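Local coordinates for protein predicted metal-dependent hydrolase of the TIM-barrel fold (Lactobacillus casei, PDB 2QPX) that probably works as a zinc-dependent hydrolase of the amidohydrolase type, holding two zinc ions at the mouth of a TIM barrel, at residues L15-H20 with P224-V229; F93-L98 with I313-D318; E135-E140 with W148-N153; D142-W147 with I184-G189. All blocks are in the same frame, centred on the assembly; numbering follows the deposited sequence. Where two conformers were deposited one is given.

Contact 1. Residues L15-H20 with P224-V229; sequences LDHHCH and PLQFHV. With ZN (zinc ion), chain B.
Q226 reaches from strand 225-229 of the TIM barrel to H18 and H17 in strand 14-19, at whose end lies the HxH motif (H18 and H20) of the amidohydrolase zinc site. H18 NE2 and H20 NE2 bind one zinc ion, each at 2.1 Å, with water 1 and D318 among the other ligands; H228 of the facing strand binds the second zinc with H264. Behind this first shell, H18 ND1 donates to Q226 OE1 at 2.9 Å, meeting the amide 38° above its carbonyl plane, so both ring nitrogens of H18 are engaged and its rotation is fixed. Beyond CG the Q226 chain runs extended (chi2 177°), which carries the amide across the barrel interior. Were Q226 replaced by an alanine, H18 ND1 would probably lose its acceptor and the ligand ring would be less firmly oriented. The other end of the amide is shared: Q226 NE2 bonds Y368 OH, and makes a weak, bent bond of 2.9 Å to H17 O, with an N-H...O angle of 128°.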
loop_
_atom_site.group_PDB
_atom_site.type_symbol
_atom_site.label_atom_id
_atom_site.label_comp_id
_atom_site.label_asym_id
_atom_site.label_seq_id
_atom_site.Cartn_x
_atom_site.Cartn_y
_atom_site.Cartn_z
ATOM N N LEU A 15 7.423 -20.473 18.844
ATOM C CA LEU A 15 8.631 -19.865 19.403
ATOM C C LEU A 15 8.445 -18.373 19.153
ATOM O O LEU A 15 8.494 -17.933 18.003
ATOM C CB LEU A 15 9.893 -20.404 18.737
ATOM C CG LEU A 15 11.212 -20.177 19.481
ATOM C CD1 LEU A 15 12.411 -20.836 18.743
ATOM C CD2 LEU A 15 11.515 -18.656 19.805
ATOM N N ASP A 16 8.192 -17.633 20.227
ATOM C CA ASP A 16 7.906 -16.198 20.101
ATOM C C ASP A 16 9.256 -15.483 20.080
ATOM O O ASP A 16 9.836 -15.183 21.127
ATOM C CB ASP A 16 7.052 -15.702 21.268
ATOM C CG ASP A 16 6.382 -14.361 21.000
ATOM O OD1 ASP A 16 6.839 -13.627 20.086
ATOM O OD2 ASP A 16 5.422 -14.046 21.770
ATOM N N HIS A 17 9.724 -15.184 18.865
ATOM C CA HIS A 17 11.123 -14.738 18.695
ATOM C C HIS A 17 11.359 -13.271 19.069
ATOM O O HIS A 17 12.518 -12.855 19.157
ATOM C CB HIS A 17 11.668 -15.057 17.286
ATOM C CG HIS A 17 11.358 -13.990 16.312
ATOM N ND1 HIS A 17 12.290 -13.042 15.942
ATOM C CD2 HIS A 17 10.187 -13.651 15.710
ATOM C CE1 HIS A 17 11.684 -12.141 15.185
ATOM N NE2 HIS A 17 10.415 -12.489 15.008
ATOM N N HIS A 18 10.288 -12.505 19.266
ATOM C CA HIS A 18 10.406 -11.134 19.693
ATOM C C HIS A 18 9.210 -10.729 20.535
ATOM O O HIS A 18 8.098 -10.575 20.007
ATOM C CB HIS A 18 10.536 -10.179 18.505
ATOM C CG HIS A 18 10.569 -8.753 18.943
ATOM N ND1 HIS A 18 11.714 -8.138 19.404
ATOM C CD2 HIS A 18 9.577 -7.848 19.065
ATOM C CE1 HIS A 18 11.424 -6.894 19.764
ATOM N NE2 HIS A 18 10.129 -6.700 19.592
ATOM N N CYS A 19 9.463 -10.467 21.815
ATOM C CA CYS A 19 8.409 -10.049 22.732
ATOM C C CYS A 19 9.049 -9.318 23.909
ATOM O O CYS A 19 10.233 -9.004 23.885
ATOM C CB CYS A 19 7.538 -11.258 23.129
ATOM S SG CYS A 19 8.494 -12.600 23.887
ATOM N N HIS A 20 8.266 -9.054 24.942
ATOM C CA HIS A 20 8.620 -8.083 25.959
ATOM C C HIS A 20 8.158 -8.523 27.371
ATOM O O HIS A 20 7.314 -9.426 27.553
ATOM C CB HIS A 20 8.009 -6.737 25.596
ATOM C CG HIS A 20 8.613 -6.126 24.361
ATOM N ND1 HIS A 20 9.906 -5.660 24.328
ATOM C CD2 HIS A 20 8.104 -5.915 23.117
ATOM C CE1 HIS A 20 10.181 -5.219 23.098
ATOM N NE2 HIS A 20 9.100 -5.357 22.343
ATOM N N PRO A 224 21.076 -13.442 15.324
ATOM C CA PRO A 224 20.353 -12.486 14.508
ATOM C C PRO A 224 20.329 -11.058 15.014
ATOM O O PRO A 224 20.503 -10.827 16.227
ATOM C CB PRO A 224 18.933 -13.051 14.498
ATOM C CG PRO A 224 19.098 -14.504 14.863
ATOM C CD PRO A 224 20.154 -14.475 15.839
ATOM N N LEU A 225 20.087 -10.143 14.071
ATOM C CA LEU A 225 19.872 -8.720 14.382
ATOM C C LEU A 225 18.467 -8.367 13.929
ATOM O O LEU A 225 18.155 -8.387 12.747
ATOM C CB LEU A 225 20.888 -7.814 13.677
ATOM C CG LEU A 225 20.679 -6.301 13.795
ATOM C CD1 LEU A 225 20.665 -5.843 15.269
ATOM C CD2 LEU A 225 21.787 -5.593 12.930
ATOM N N GLN A 226 17.648 -8.018 14.911
ATOM C CA GLN A 226 16.271 -7.601 14.688
ATOM C C GLN A 226 16.214 -6.087 14.521
ATOM O O GLN A 226 16.932 -5.344 15.210
ATOM C CB GLN A 226 15.425 -7.947 15.904
ATOM C CG GLN A 226 15.495 -9.387 16.367
ATOM C CD GLN A 226 14.666 -9.641 17.641
ATOM O OE1 GLN A 226 14.366 -8.694 18.379
ATOM N NE2 GLN A 226 14.332 -10.922 17.920
ATOM N N PHE A 227 15.328 -5.619 13.630
ATOM C CA PHE A 227 14.986 -4.196 13.493
ATOM C C PHE A 227 13.488 -4.012 13.652
ATOM O O PHE A 227 12.695 -4.644 12.944
ATOM C CB PHE A 227 15.338 -3.668 12.104
ATOM C CG PHE A 227 16.800 -3.469 11.883
ATOM C CD1 PHE A 227 17.611 -4.516 11.495
ATOM C CD2 PHE A 227 17.364 -2.206 12.023
ATOM C CE1 PHE A 227 18.948 -4.313 11.243
ATOM C CE2 PHE A 227 18.699 -2.013 11.766
ATOM C CZ PHE A 227 19.500 -3.062 11.370
ATOM N N HIS A 228 13.078 -3.056 14.480
ATOM C CA HIS A 228 11.683 -2.572 14.371
ATOM C C HIS A 228 11.467 -1.986 12.995
ATOM O O HIS A 228 12.260 -1.151 12.585
ATOM C CB HIS A 228 11.417 -1.493 15.434
ATOM C CG HIS A 228 10.026 -0.958 15.394
ATOM N ND1 HIS A 228 9.035 -1.426 16.226
ATOM C CD2 HIS A 228 9.451 -0.016 14.601
ATOM C CE1 HIS A 228 7.900 -0.796 15.935
ATOM N NE2 HIS A 228 8.131 0.055 14.951
ATOM N N VAL A 229 10.354 -2.342 12.341
ATOM C CA VAL A 229 9.987 -1.780 11.045
ATOM C C VAL A 229 8.512 -1.364 11.126
ATOM O O VAL A 229 7.663 -2.123 11.583
ATOM C CB VAL A 229 10.194 -2.804 9.892
ATOM C CG1 VAL A 229 9.670 -2.238 8.529
ATOM C CG2 VAL A 229 11.695 -3.238 9.801
HETATM ZN ZN ZN B . 9.099 -5.001 20.291
HETATM O O HOH W 1 8.055 -3.368 19.563
#

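Contact 2. Residues F93-L98 with I313-D318; sequences FHFKEL and ILFASD. With ZN (zinc ion), chain B.
F95 and F315 meet ring to ring, their planes turned 70° apart and their centroids separated by 5.8 Å. The closest approach joins F95 CE2 to F315 CE2 at 3.8 Å, and F315 CZ lies alongside, 4.0 Å from F95 CE2. Seen from the F315 ring, F95 CE2 arrives at the edge, near the ring plane. The side chains cross at about a right angle. F315 has CG anti to its backbone N (chi1 171°), a setting that sends the ring out from its segment to meet F95. Further aromatics continue the cluster: F90 packs edge-to-face with F95, and F333 of helix 323-342 meets the F315 ring.

The pair joins the start of strand 95-101 to the chain leaving the short strand 313-314 of the TIM barrel. Three residues after F315, D318 OD1 binds a zinc ion at 2.1 Å, while D318 OD2 accepts a hydrogen bond of 2.7 Å from the zinc-bound water 1. One carboxylate thus holds both the metal and its water. Between the two regions, S317 OG is hydrogen-bonded to D16. No hydrogen bond links F95 with F315: their contact is apolar and buried, which implies that van der Waals packing, rather than any directed bond, holds these two rings together.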
loop_
_atom_site.group_PDB
_atom_site.type_symbol
_atom_site.label_atom_id
_atom_site.label_comp_id
_atom_site.label_asym_id
_atom_site.label_seq_id
_atom_site.Cartn_x
_atom_site.Cartn_y
_atom_site.Cartn_z
ATOM N N PHE A 93 -2.198 -21.911 23.706
ATOM C CA PHE A 93 -1.697 -21.607 22.365
ATOM C C PHE A 93 -0.414 -22.366 22.006
ATOM O O PHE A 93 0.079 -22.246 20.903
ATOM C CB PHE A 93 -1.528 -20.110 22.219
ATOM C CG PHE A 93 -2.836 -19.381 22.257
ATOM C CD1 PHE A 93 -3.713 -19.477 21.168
ATOM C CD2 PHE A 93 -3.255 -18.692 23.384
ATOM C CE1 PHE A 93 -4.955 -18.841 21.210
ATOM C CE2 PHE A 93 -4.477 -18.057 23.432
ATOM C CZ PHE A 93 -5.340 -18.129 22.324
ATOM N N HIS A 94 0.121 -23.136 22.956
ATOM C CA HIS A 94 1.304 -23.990 22.792
ATOM C C HIS A 94 2.588 -23.130 22.590
ATOM O O HIS A 94 3.469 -23.511 21.839
ATOM C CB HIS A 94 1.107 -25.030 21.666
ATOM C CG HIS A 94 0.061 -26.057 21.970
ATOM N ND1 HIS A 94 0.389 -27.357 22.250
ATOM C CD2 HIS A 94 -1.282 -25.977 22.054
ATOM C CE1 HIS A 94 -0.719 -28.042 22.500
ATOM N NE2 HIS A 94 -1.750 -27.225 22.405
ATOM N N PHE A 95 2.674 -21.987 23.272
ATOM C CA PHE A 95 3.961 -21.294 23.330
ATOM C C PHE A 95 4.998 -22.211 23.968
ATOM O O PHE A 95 4.737 -22.838 24.997
ATOM C CB PHE A 95 3.866 -20.021 24.160
ATOM C CG PHE A 95 3.197 -18.838 23.488
ATOM C CD1 PHE A 95 1.816 -18.712 23.458
ATOM C CD2 PHE A 95 3.952 -17.809 22.927
ATOM C CE1 PHE A 95 1.199 -17.595 22.944
ATOM C CE2 PHE A 95 3.323 -16.688 22.411
ATOM C CZ PHE A 95 1.969 -16.585 22.385
ATOM N N LYS A 96 6.177 -22.278 23.374
ATOM C CA LYS A 96 7.272 -23.087 23.936
ATOM C C LYS A 96 8.516 -22.311 24.330
ATOM O O LYS A 96 9.350 -22.827 25.058
ATOM C CB LYS A 96 7.645 -24.234 22.992
ATOM C CG LYS A 96 6.517 -25.258 22.795
ATOM C CD LYS A 96 6.103 -25.954 24.076
ATOM C CE LYS A 96 4.964 -26.938 23.763
ATOM N NZ LYS A 96 4.597 -27.681 24.983
ATOM N N GLU A 97 8.671 -21.066 23.874
ATOM C CA GLU A 97 9.815 -20.234 24.282
ATOM C C GLU A 97 9.489 -18.780 23.979
ATOM O O GLU A 97 8.820 -18.520 22.991
ATOM C CB GLU A 97 11.100 -20.658 23.574
ATOM C CG GLU A 97 12.354 -20.028 24.164
ATOM C CD GLU A 97 13.621 -20.413 23.487
ATOM O OE1 GLU A 97 13.580 -20.709 22.278
ATOM O OE2 GLU A 97 14.663 -20.409 24.195
ATOM N N LEU A 98 9.986 -17.875 24.823
ATOM C CA LEU A 98 9.934 -16.442 24.600
ATOM C C LEU A 98 11.332 -15.885 24.500
ATOM O O LEU A 98 12.164 -16.151 25.361
ATOM C CB LEU A 98 9.237 -15.749 25.753
ATOM C CG LEU A 98 7.821 -16.251 26.142
ATOM C CD1 LEU A 98 7.276 -15.363 27.291
ATOM C CD2 LEU A 98 6.862 -16.438 24.964
ATOM N N ILE A 313 9.271 -16.092 6.849
ATOM C CA ILE A 313 8.295 -15.403 7.705
ATOM C C ILE A 313 8.214 -16.153 9.049
ATOM O O ILE A 313 8.237 -17.377 9.092
ATOM C CB ILE A 313 6.921 -15.109 6.991
ATOM C CG1 ILE A 313 6.101 -14.070 7.791
ATOM C CG2 ILE A 313 6.159 -16.395 6.726
ATOM C CD1 ILE A 313 4.810 -13.534 7.090
ATOM N N LEU A 314 8.163 -15.396 10.144
ATOM C CA LEU A 314 8.233 -15.946 11.514
ATOM C C LEU A 314 7.002 -15.522 12.310
ATOM O O LEU A 314 6.435 -14.464 12.080
ATOM C CB LEU A 314 9.455 -15.386 12.272
ATOM C CG LEU A 314 10.818 -15.471 11.576
ATOM C CD1 LEU A 314 11.927 -14.805 12.430
ATOM C CD2 LEU A 314 11.176 -16.921 11.232
ATOM N N PHE A 315 6.610 -16.347 13.278
ATOM C CA PHE A 315 5.700 -15.901 14.332
ATOM C C PHE A 315 6.448 -15.065 15.391
ATOM O O PHE A 315 7.491 -15.465 15.905
ATOM C CB PHE A 315 5.054 -17.062 15.089
ATOM C CG PHE A 315 4.291 -16.622 16.295
ATOM C CD1 PHE A 315 3.087 -15.950 16.155
ATOM C CD2 PHE A 315 4.814 -16.794 17.566
ATOM C CE1 PHE A 315 2.417 -15.486 17.253
ATOM C CE2 PHE A 315 4.144 -16.302 18.689
ATOM C CZ PHE A 315 2.955 -15.691 18.522
ATOM N N ALA A 316 5.852 -13.918 15.736
ATOM C CA ALA A 316 6.141 -13.216 16.969
ATOM C C ALA A 316 4.884 -12.502 17.406
ATOM O O ALA A 316 4.017 -12.214 16.596
ATOM C CB ALA A 316 7.293 -12.177 16.839
ATOM N N SER A 317 4.784 -12.234 18.708
ATOM C CA SER A 317 3.689 -11.431 19.264
ATOM C C SER A 317 3.997 -9.945 19.413
ATOM O O SER A 317 3.106 -9.099 19.313
ATOM C CB SER A 317 3.287 -11.981 20.651
ATOM O OG SER A 317 4.328 -11.781 21.597
ATOM N N ASP A 318 5.258 -9.609 19.665
ATOM C CA ASP A 318 5.612 -8.272 20.140
ATOM C C ASP A 318 4.854 -7.892 21.424
ATOM O O ASP A 318 4.710 -6.697 21.738
ATOM C CB ASP A 318 5.441 -7.151 19.061
ATOM C CG ASP A 318 6.246 -5.918 19.405
ATOM O OD1 ASP A 318 7.316 -6.058 20.004
ATOM O OD2 ASP A 318 5.863 -4.783 19.068
HETATM ZN ZN ZN B . 9.099 -5.001 20.291
HETATM O O HOH W 1 8.055 -3.368 19.563
#

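Contact 3. Residues E135-E140 with W148-N153; sequences EDFMLE and WQAFSN
F137 of helix 130-138 lays its ring against A150 and F151 of helix 144-156, a helix-to-helix contact within one chain. Along the second segment, W148 comes first and turns away from F137; its indole packs edge-to-face with Y209 of helix 204-221, placing this side of the helix against the rest of the fold. W148 O takes two bonds from S152, the regular backbone one from N and another from OG at 2.7 Å, reaching it from opposite faces of the carbonyl plane.

At A150 the methyl touches the rim of the aromatic ring, A150 CB lying 3.8 Å from F137 CD1, while A150 O sits over one face near the rim. F151 follows on the same face: its CA forms a CH-pi contact, 4.2 Å from the F137 ring centroid and 19° off the ring normal. The F151 ring itself stands across the F137 side chain at about a right angle, and F137 CD2 comes to its edge, 4.1 Å from F151 CD1. A chi1 of 168° swings the F151 ring to the side of its own carbonyl carbon, carrying it past F137 toward W147 and M210. S152 then closes the turn back to W148.

The two segments exchange no hydrogen bond; dispersion and one CH-pi contact join the helices, implying a fit that depends on shape more than on charge.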
loop_
_atom_site.group_PDB
_atom_site.type_symbol
_atom_site.label_atom_id
_atom_site.label_comp_id
_atom_site.label_asym_id
_atom_site.label_seq_id
_atom_site.Cartn_x
_atom_site.Cartn_y
_atom_site.Cartn_z
ATOM N N GLU A 135 23.285 3.889 25.241
ATOM C CA GLU A 135 22.927 4.952 26.193
ATOM C C GLU A 135 23.553 4.739 27.555
ATOM O O GLU A 135 24.083 5.690 28.179
ATOM C CB GLU A 135 21.407 5.038 26.353
ATOM C CG GLU A 135 20.685 5.547 25.104
ATOM C CD GLU A 135 19.199 5.233 25.035
ATOM O OE1 GLU A 135 18.665 4.518 25.910
ATOM O OE2 GLU A 135 18.565 5.695 24.056
ATOM N N ASP A 136 23.485 3.522 28.054
ATOM C CA ASP A 136 24.017 3.284 29.385
ATOM C C ASP A 136 25.534 3.436 29.425
ATOM O O ASP A 136 26.090 3.950 30.395
ATOM C CB ASP A 136 23.547 1.930 29.880
ATOM C CG ASP A 136 22.088 1.962 30.313
ATOM O OD1 ASP A 136 21.622 3.008 30.815
ATOM O OD2 ASP A 136 21.431 0.948 30.186
ATOM N N PHE A 137 26.212 3.011 28.355
ATOM C CA PHE A 137 27.661 3.233 28.261
ATOM C C PHE A 137 28.019 4.707 28.095
ATOM O O PHE A 137 29.052 5.150 28.601
ATOM C CB PHE A 137 28.297 2.350 27.190
ATOM C CG PHE A 137 28.514 0.923 27.634
ATOM C CD1 PHE A 137 29.537 0.600 28.503
ATOM C CD2 PHE A 137 27.653 -0.081 27.243
ATOM C CE1 PHE A 137 29.733 -0.697 28.924
ATOM C CE2 PHE A 137 27.858 -1.369 27.668
ATOM C CZ PHE A 137 28.873 -1.680 28.523
HETATM N N MSE A 138 27.187 5.477 27.417
HETATM C CA MSE A 138 27.445 6.908 27.203
HETATM C C MSE A 138 27.613 7.626 28.528
HETATM O O MSE A 138 28.503 8.490 28.674
HETATM C CB MSE A 138 26.345 7.534 26.322
HETATM C CG MSE A 138 26.426 9.032 26.120
HETATM SE SE MSE A 138 25.723 10.115 27.566
HETATM C CE MSE A 138 23.889 9.558 27.432
ATOM N N LEU A 139 26.802 7.228 29.509
ATOM C CA LEU A 139 26.826 7.895 30.826
ATOM C C LEU A 139 28.176 7.738 31.555
ATOM O O LEU A 139 28.516 8.549 32.429
ATOM C CB LEU A 139 25.695 7.330 31.699
ATOM C CG LEU A 139 24.270 7.577 31.274
ATOM C CD1 LEU A 139 23.303 6.879 32.272
ATOM C CD2 LEU A 139 23.970 9.038 31.184
ATOM N N GLU A 140 28.932 6.725 31.192
ATOM C CA GLU A 140 30.187 6.365 31.852
ATOM C C GLU A 140 31.444 6.911 31.170
ATOM O O GLU A 140 32.546 6.706 31.674
ATOM C CB GLU A 140 30.332 4.838 31.926
ATOM C CG GLU A 140 29.211 4.114 32.643
ATOM C CD GLU A 140 28.965 4.641 34.044
ATOM O OE1 GLU A 140 29.950 4.906 34.765
ATOM O OE2 GLU A 140 27.777 4.806 34.413
ATOM N N TRP A 148 33.098 4.051 22.634
ATOM C CA TRP A 148 33.035 3.033 21.589
ATOM C C TRP A 148 33.761 1.751 22.005
ATOM O O TRP A 148 33.267 0.631 21.772
ATOM C CB TRP A 148 33.605 3.561 20.270
ATOM C CG TRP A 148 33.567 2.524 19.201
ATOM C CD1 TRP A 148 34.624 1.880 18.641
ATOM C CD2 TRP A 148 32.390 1.953 18.607
ATOM N NE1 TRP A 148 34.188 0.966 17.719
ATOM C CE2 TRP A 148 32.821 0.974 17.694
ATOM C CE3 TRP A 148 31.022 2.162 18.779
ATOM C CZ2 TRP A 148 31.921 0.241 16.912
ATOM C CZ3 TRP A 148 30.138 1.449 18.011
ATOM C CH2 TRP A 148 30.585 0.477 17.109
ATOM N N GLN A 149 34.921 1.887 22.625
ATOM C CA GLN A 149 35.638 0.690 23.080
ATOM C C GLN A 149 34.801 -0.117 24.080
ATOM O O GLN A 149 34.673 -1.339 23.956
ATOM C CB GLN A 149 37.010 1.054 23.674
ATOM C CG GLN A 149 37.750 -0.152 24.204
ATOM C CD GLN A 149 39.105 0.224 24.761
ATOM O OE1 GLN A 149 39.262 0.392 25.969
ATOM N NE2 GLN A 149 40.072 0.400 23.882
ATOM N N ALA A 150 34.217 0.582 25.047
ATOM C CA ALA A 150 33.451 -0.083 26.095
ATOM C C ALA A 150 32.177 -0.733 25.517
ATOM O O ALA A 150 31.845 -1.882 25.829
ATOM C CB ALA A 150 33.093 0.889 27.202
ATOM N N PHE A 151 31.483 0.026 24.684
ATOM C CA PHE A 151 30.219 -0.435 24.115
ATOM C C PHE A 151 30.471 -1.589 23.155
ATOM O O PHE A 151 29.789 -2.615 23.231
ATOM C CB PHE A 151 29.484 0.726 23.439
ATOM C CG PHE A 151 28.317 0.301 22.579
ATOM C CD1 PHE A 151 27.179 -0.240 23.155
ATOM C CD2 PHE A 151 28.393 0.338 21.205
ATOM C CE1 PHE A 151 26.113 -0.670 22.336
ATOM C CE2 PHE A 151 27.325 -0.088 20.397
ATOM C CZ PHE A 151 26.188 -0.566 20.973
ATOM N N SER A 152 31.432 -1.426 22.240
ATOM C CA SER A 152 31.709 -2.489 21.292
ATOM C C SER A 152 32.165 -3.765 22.009
ATOM O O SER A 152 31.842 -4.879 21.590
ATOM C CB SER A 152 32.732 -2.019 20.206
ATOM O OG SER A 152 33.981 -1.731 20.761
ATOM N N ASN A 153 32.977 -3.638 23.053
ATOM C CA ASN A 153 33.349 -4.842 23.827
ATOM C C ASN A 153 32.102 -5.547 24.409
ATOM O O ASN A 153 32.009 -6.765 24.376
ATOM C CB ASN A 153 34.315 -4.510 24.961
ATOM C CG ASN A 153 35.739 -4.273 24.474
ATOM O OD1 ASN A 153 36.102 -4.634 23.351
ATOM N ND2 ASN A 153 36.562 -3.683 25.351
#

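Contact 4. Residues D142-W147 with I184-G189; sequences DNFAAW and IEAAAG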
loop_
_atom_site.group_PDB
_atom_site.type_symbol
_atom_site.label_atom_id
_atom_site.label_comp_id
_atom_site.label_asym_id
_atom_site.label_seq_id
_atom_site.Cartn_x
_atom_site.Cartn_y
_atom_site.Cartn_z
ATOM N N ASP A 142 33.405 10.217 28.700
ATOM C CA ASP A 142 33.277 11.591 28.223
ATOM C C ASP A 142 33.737 11.809 26.788
ATOM O O ASP A 142 33.559 12.895 26.270
ATOM C CB ASP A 142 33.899 12.619 29.194
ATOM C CG ASP A 142 35.398 12.483 29.353
ATOM O OD1 ASP A 142 36.079 11.798 28.568
ATOM O OD2 ASP A 142 35.911 13.109 30.308
ATOM N N ASN A 143 34.262 10.770 26.135
ATOM C CA ASN A 143 34.723 10.866 24.747
ATOM C C ASN A 143 34.333 9.645 23.922
ATOM O O ASN A 143 34.185 8.537 24.464
ATOM C CB ASN A 143 36.247 11.031 24.668
ATOM C CG ASN A 143 36.988 9.872 25.305
ATOM O OD1 ASN A 143 37.476 8.953 24.611
ATOM N ND2 ASN A 143 37.057 9.885 26.648
ATOM N N PHE A 144 34.172 9.871 22.631
ATOM C CA PHE A 144 33.773 8.804 21.706
ATOM C C PHE A 144 34.663 7.568 21.776
ATOM O O PHE A 144 34.176 6.436 21.785
ATOM C CB PHE A 144 33.730 9.339 20.269
ATOM C CG PHE A 144 33.496 8.279 19.227
ATOM C CD1 PHE A 144 34.547 7.570 18.670
ATOM C CD2 PHE A 144 32.225 7.973 18.815
ATOM C CE1 PHE A 144 34.331 6.610 17.713
ATOM C CE2 PHE A 144 32.002 6.997 17.843
ATOM C CZ PHE A 144 33.061 6.307 17.294
ATOM N N ALA A 145 35.971 7.733 21.752
ATOM C CA ALA A 145 36.825 6.550 21.649
ATOM C C ALA A 145 36.660 5.598 22.838
ATOM O O ALA A 145 36.578 4.370 22.659
ATOM C CB ALA A 145 38.306 6.982 21.506
ATOM N N ALA A 146 36.603 6.144 24.043
ATOM C CA ALA A 146 36.462 5.311 25.254
ATOM C C ALA A 146 35.054 4.717 25.298
ATOM O O ALA A 146 34.885 3.559 25.690
ATOM C CB ALA A 146 36.708 6.123 26.515
ATOM N N TRP A 147 34.055 5.504 24.918
ATOM C CA TRP A 147 32.674 5.002 24.844
ATOM C C TRP A 147 32.569 3.843 23.839
ATOM O O TRP A 147 32.028 2.766 24.145
ATOM C CB TRP A 147 31.726 6.106 24.434
ATOM C CG TRP A 147 30.375 5.568 24.033
ATOM C CD1 TRP A 147 29.382 5.155 24.868
ATOM C CD2 TRP A 147 29.903 5.359 22.702
ATOM N NE1 TRP A 147 28.306 4.682 24.149
ATOM C CE2 TRP A 147 28.593 4.820 22.809
ATOM C CE3 TRP A 147 30.442 5.582 21.426
ATOM C CZ2 TRP A 147 27.856 4.472 21.708
ATOM C CZ3 TRP A 147 29.703 5.256 20.327
ATOM C CH2 TRP A 147 28.410 4.687 20.473
ATOM N N ILE A 184 34.449 10.737 11.883
ATOM C CA ILE A 184 34.422 12.152 12.251
ATOM C C ILE A 184 32.988 12.556 12.633
ATOM O O ILE A 184 32.749 13.191 13.678
ATOM C CB ILE A 184 34.934 13.053 11.120
ATOM C CG1 ILE A 184 36.419 12.756 10.819
ATOM C CG2 ILE A 184 34.668 14.523 11.458
ATOM C CD1 ILE A 184 36.888 13.412 9.540
ATOM N N GLU A 185 32.037 12.215 11.769
ATOM C CA GLU A 185 30.635 12.553 11.987
ATOM C C GLU A 185 30.025 11.773 13.143
ATOM O O GLU A 185 29.177 12.318 13.870
ATOM C CB GLU A 185 29.849 12.349 10.702
ATOM C CG GLU A 185 29.962 13.521 9.743
ATOM C CD GLU A 185 31.273 13.681 9.094
ATOM O OE1 GLU A 185 31.715 12.701 8.467
ATOM O OE2 GLU A 185 31.839 14.812 9.167
ATOM N N ALA A 186 30.423 10.524 13.289
ATOM C CA ALA A 186 29.953 9.695 14.408
ATOM C C ALA A 186 30.402 10.279 15.739
ATOM O O ALA A 186 29.591 10.437 16.668
ATOM C CB ALA A 186 30.429 8.250 14.257
ATOM N N ALA A 187 31.667 10.678 15.828
ATOM C CA ALA A 187 32.226 11.237 17.042
ATOM C C ALA A 187 31.628 12.623 17.349
ATOM O O ALA A 187 31.353 12.929 18.509
ATOM C CB ALA A 187 33.765 11.269 16.950
ATOM N N ALA A 188 31.370 13.421 16.313
ATOM C CA ALA A 188 30.693 14.720 16.476
ATOM C C ALA A 188 29.261 14.475 17.014
ATOM O O ALA A 188 28.771 15.222 17.863
ATOM C CB ALA A 188 30.663 15.487 15.187
ATOM N N GLY A 189 28.591 13.448 16.507
ATOM C CA GLY A 189 27.261 13.055 16.996
ATOM C C GLY A 189 27.286 12.663 18.460
ATOM O O GLY A 189 26.404 13.084 19.257
#
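F144, in the first turn of helix 144-156, packs on A186 and A187 of helix 183-196. Followed outward, F144 CB lies 3.8 Å from A187 CB, and F144 CG is equally near that methyl. The ring then spreads over the alanine: A187 CB stands above one face as a CH-pi partner, 4.2 Å from the centroid and 28° off the normal. Of the two ring branches, F144 CD2 leans onto the backbone, 3.7 Å from A187 CA, while CD1 stays near the methyl. Farther out, F144 CE2 meets A186 CB at 4.1 Å, an oblique touch. Its CA-CB bond is turned to put the ring opposite the backbone N (chi1 173°), directed at the neighbouring helix; L206 of helix 204-221 and F190 also touch the side chain. A serine in its place would probably open a gap above A187 and take from the A186 methyl one of its neighbours.

The backbone that carries F144 is fixed just before it. N143 OD1 accepts from A146 N at 3.0 Å, with the donor 46° above the amide's carbonyl plane. Small alanines on one helix let the other come close, F144 and A187 CA atoms being 5.5 Å apart. Together these features give an asparagine N-cap at the start of a helix closely packed against its neighbour.

How the contacts relate
From the N terminus, strand 14-19 opens contact 1 and strand 95-101, its neighbour in the same parallel sheet, opens contact 2. Residues 135-140 and 142-147 then begin contacts 3 and 4, which close at 148-153 and 184-189; these two cross along the chain and share helix 144-156. Contact 1 closes at 224-229 and contact 2 at 313-318, so this pair crosses as well, and both long loops enclose contacts 3 and 4. Contacts 1 and 2 meet at a common zinc ion and water within the barrel, their centres 10 Å apart. Contacts 3 and 4 tie together helices 130-138, 144-156 and 183-196, with the centre of contact 4 about 29 Å from that of contact 1.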